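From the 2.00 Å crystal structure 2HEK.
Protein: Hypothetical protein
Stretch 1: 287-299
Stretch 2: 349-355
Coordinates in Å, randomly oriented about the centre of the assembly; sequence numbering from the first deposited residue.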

# COMPACT_ATOMS: atom_id res chain seq x y z
N LEU A 287 22.79 18.80 23.50
CA LEU A 287 21.68 19.71 23.34
C LEU A 287 21.16 19.63 21.91
O LEU A 287 21.93 19.69 20.95
CB LEU A 287 22.13 21.15 23.62
CG LEU A 287 21.09 22.26 23.46
CD1 LEU A 287 20.01 22.11 24.51
CD2 LEU A 287 21.72 23.67 23.50
N SER A 288 19.84 19.61 21.76
CA SER A 288 19.21 19.71 20.45
C SER A 288 18.08 20.67 20.68
O SER A 288 17.17 20.38 21.45
CB SER A 288 18.69 18.37 19.92
OG SER A 288 17.89 18.55 18.76
N THR A 289 18.13 21.84 20.06
CA THR A 289 17.09 22.79 20.32
C THR A 289 16.74 23.66 19.12
O THR A 289 17.52 23.79 18.17
CB THR A 289 17.51 23.72 21.47
OG1 THR A 289 16.43 24.59 21.80
CG2 THR A 289 18.74 24.53 21.08
N GLU A 290 15.56 24.29 19.21
CA GLU A 290 15.11 25.19 18.17
C GLU A 290 15.40 26.64 18.54
O GLU A 290 15.06 27.55 17.79
CB GLU A 290 13.60 25.02 17.94
CG GLU A 290 13.33 23.73 17.21
CD GLU A 290 11.87 23.36 17.24
OE1 GLU A 290 11.03 24.11 16.70
OE2 GLU A 290 11.56 22.29 17.80
N ASN A 291 16.01 26.86 19.72
CA ASN A 291 16.16 28.20 20.29
C ASN A 291 17.60 28.61 20.17
O ASN A 291 18.45 28.06 20.86
CB ASN A 291 15.72 28.11 21.76
CG ASN A 291 15.98 29.39 22.56
OD1 ASN A 291 16.89 30.17 22.27
ND2 ASN A 291 15.19 29.58 23.58
N TYR A 292 17.88 29.57 19.28
CA TYR A 292 19.25 29.99 19.01
C TYR A 292 19.93 30.55 20.26
O TYR A 292 21.13 30.35 20.44
CB TYR A 292 19.32 31.00 17.89
CG TYR A 292 20.74 31.34 17.46
CD1 TYR A 292 21.43 30.51 16.57
CD2 TYR A 292 21.39 32.49 17.94
CE1 TYR A 292 22.74 30.81 16.15
CE2 TYR A 292 22.71 32.81 17.51
CZ TYR A 292 23.37 31.96 16.62
OH TYR A 292 24.65 32.25 16.20
N GLU A 293 19.16 31.22 21.11
CA GLU A 293 19.72 31.79 22.33
C GLU A 293 20.18 30.72 23.31
O GLU A 293 21.29 30.82 23.82
CB GLU A 293 18.77 32.78 23.01
CG GLU A 293 19.51 33.68 23.99
CD GLU A 293 18.62 34.71 24.70
OE1 GLU A 293 17.45 34.94 24.29
OE2 GLU A 293 19.13 35.29 25.69
N LYS A 294 19.35 29.70 23.56
CA LYS A 294 19.77 28.57 24.40
C LYS A 294 21.04 27.89 23.85
O LYS A 294 22.00 27.60 24.60
CB LYS A 294 18.61 27.58 24.54
CG LYS A 294 18.76 26.53 25.64
CD LYS A 294 17.60 25.52 25.54
CE LYS A 294 17.26 24.88 26.89
NZ LYS A 294 18.05 23.64 27.19
N PHE A 295 21.05 27.65 22.54
CA PHE A 295 22.25 27.15 21.85
C PHE A 295 23.49 28.03 22.11
O PHE A 295 24.50 27.52 22.58
CB PHE A 295 21.98 27.02 20.34
CG PHE A 295 23.20 26.71 19.51
CD1 PHE A 295 23.81 25.45 19.57
CD2 PHE A 295 23.73 27.67 18.66
CE1 PHE A 295 24.93 25.17 18.81
CE2 PHE A 295 24.86 27.40 17.90
CZ PHE A 295 25.46 26.13 17.96
N SER A 296 23.39 29.32 21.79
CA SER A 296 24.52 30.27 21.95
C SER A 296 25.04 30.31 23.38
O SER A 296 26.26 30.33 23.60
CB SER A 296 24.12 31.68 21.52
OG SER A 296 23.62 31.71 20.20
N GLU A 297 24.11 30.31 24.34
CA GLU A 297 24.47 30.35 25.75
C GLU A 297 25.09 29.04 26.27
O GLU A 297 26.00 29.07 27.10
CB GLU A 297 23.25 30.67 26.61
CG GLU A 297 23.56 30.97 28.06
CD GLU A 297 24.28 32.30 28.24
OE1 GLU A 297 24.53 32.98 27.22
OE2 GLU A 297 24.60 32.65 29.39
N THR A 298 24.61 27.90 25.79
CA THR A 298 25.17 26.61 26.19
C THR A 298 26.57 26.47 25.57
O THR A 298 27.51 26.06 26.24
CB THR A 298 24.23 25.43 25.84
OG1 THR A 298 22.94 25.70 26.40
CG2 THR A 298 24.73 24.12 26.43
N LYS A 299 26.71 26.88 24.31
CA LYS A 299 28.00 26.86 23.65
C LYS A 299 29.06 27.65 24.44
O LYS A 299 30.21 27.23 24.56
CB LYS A 299 27.88 27.43 22.24
CG LYS A 299 29.22 27.59 21.55
CD LYS A 299 29.05 27.90 20.08
CE LYS A 299 30.35 28.40 19.47
NZ LYS A 299 30.21 28.56 17.99
N ILE A 349 12.69 24.97 9.04
CA ILE A 349 13.22 24.10 10.08
C ILE A 349 14.47 24.78 10.64
O ILE A 349 15.36 25.15 9.88
CB ILE A 349 13.56 22.69 9.49
CG1 ILE A 349 12.28 22.00 8.99
CG2 ILE A 349 14.38 21.82 10.50
CD1 ILE A 349 12.55 20.90 7.88
N LYS A 350 14.55 24.92 11.95
CA LYS A 350 15.75 25.51 12.60
C LYS A 350 16.15 24.62 13.74
O LYS A 350 15.40 24.48 14.69
CB LYS A 350 15.41 26.90 13.16
CG LYS A 350 15.28 28.00 12.11
CD LYS A 350 14.57 29.24 12.68
CE LYS A 350 15.51 30.16 13.45
NZ LYS A 350 16.42 30.91 12.51
N LEU A 351 17.33 24.00 13.66
CA LEU A 351 17.76 23.11 14.71
C LEU A 351 19.20 23.39 15.04
O LEU A 351 20.03 23.56 14.13
CB LEU A 351 17.60 21.62 14.28
CG LEU A 351 16.18 21.04 14.13
CD1 LEU A 351 16.20 19.83 13.17
CD2 LEU A 351 15.59 20.63 15.46
N TYR A 352 19.52 23.40 16.33
CA TYR A 352 20.90 23.66 16.76
C TYR A 352 21.30 22.53 17.65
O TYR A 352 20.58 22.18 18.57
CB TYR A 352 21.00 25.02 17.50
CG TYR A 352 20.29 26.08 16.72
CD1 TYR A 352 18.99 26.43 17.03
CD2 TYR A 352 20.90 26.66 15.62
CE1 TYR A 352 18.32 27.38 16.29
CE2 TYR A 352 20.23 27.58 14.85
CZ TYR A 352 18.94 27.94 15.22
OH TYR A 352 18.28 28.85 14.45
N ARG A 353 22.43 21.91 17.36
CA ARG A 353 22.83 20.76 18.13
C ARG A 353 24.20 20.97 18.73
O ARG A 353 25.07 21.55 18.09
CB ARG A 353 22.84 19.47 17.26
CG ARG A 353 21.49 18.74 17.27
CD ARG A 353 20.48 19.42 16.38
NE ARG A 353 19.28 18.56 16.24
CZ ARG A 353 19.04 17.77 15.19
NH1 ARG A 353 19.88 17.75 14.14
NH2 ARG A 353 17.92 17.03 15.17
N ILE A 354 24.40 20.46 19.93
CA ILE A 354 25.76 20.40 20.51
C ILE A 354 26.05 18.95 20.85
O ILE A 354 25.25 18.26 21.48
CB ILE A 354 25.93 21.28 21.80
CG1 ILE A 354 25.61 22.75 21.49
CG2 ILE A 354 27.36 21.19 22.35
CD1 ILE A 354 25.55 23.66 22.74
N TYR A 355 27.21 18.49 20.41
CA TYR A 355 27.62 17.11 20.64
C TYR A 355 28.92 17.12 21.46
O TYR A 355 29.78 17.97 21.21
CB TYR A 355 27.96 16.47 19.30
CG TYR A 355 26.80 16.40 18.32
CD1 TYR A 355 26.66 17.34 17.32
CD2 TYR A 355 25.85 15.36 18.40
CE1 TYR A 355 25.59 17.28 16.38
CE2 TYR A 355 24.79 15.28 17.46
CZ TYR A 355 24.68 16.25 16.47
OH TYR A 355 23.65 16.21 15.54
O HOH W 1 15.67 16.65 17.22

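Stretch 1 begins as a strand, turns at Glu290 and Asn291, and continues as a helix. Stretch 2 is a single strand. The two strands run antiparallel, at 178°, and their axes approach to 4.6 Å. The helix then packs over the same strand, its axis 8.7 Å away at closest and inclined by 17°.

Leu287 pairs with Ile354 through two backbone hydrogen bonds. Leu287 N donates to Ile354 O at 3.2 Å, and Ile354 N donates to Leu287 O at 2.8 Å. Their side chains share a face of the sheet, where Leu287 CD2 lies 3.9 Å from Ile354 CD1.

Ser288 faces the other side of the sheet, with Arg353. This is a non-hydrogen-bonded pair, so its backbones come close, with the two CA atoms 4.4 Å apart. The side chains supply the bond instead: Arg353 NE donates to Ser288 OG at 2.9 Å, with the hydroxyl near the guanidinium plane. Water 1 joins the same two residues. It accepts from Arg353 NH2 at 3.1 Å and makes a weak bond of 3.3 Å with Ser288 OG.

Thr289 restores the two-bond pattern with Tyr352. Thr289 N donates to Tyr352 O at 2.9 Å, and Tyr352 N to Thr289 O at 2.7 Å. Thr289 OG1 also accepts from Asn291 N at 3.1 Å, a bond that spans the turn.

Glu290 no longer forms a bridge. Its aliphatic CG rests 3.3 Å from Lys350 O. Asn291 is the N-cap of the helix. Its OD1 accepts from Lys294 N at 2.8 Å, satisfying an amide that has no preceding helical turn to bond to.

Tyr292 directs its ring edge at the face of the Tyr352 ring. The planes meet at 79°, and Tyr292 CD1 lies 3.6 Å from Tyr352 CE2. Such an arrangement places ring hydrogens against the pi cloud.

Phe295 is buried and points toward the strand. Tyr352 CB sits over one face of its ring, 3.4 Å from Phe295 CG, in a CH-pi contact. The two rings are inclined by 29° but slid apart, so they barely overlap. Phe295 CE1 also meets Ile354 CG1 at 3.7 Å. Tyr352 thus touches the strand, the turn and the helix, and it has the largest area covered by the other stretch.

One turn on, Thr298 CG2 packs 3.8 Å from Ile354 CD1, a methyl-to-methyl contact. Thr298 OG1 donates back to Lys294 O at 2.8 Å, keeping its polar group within the helix.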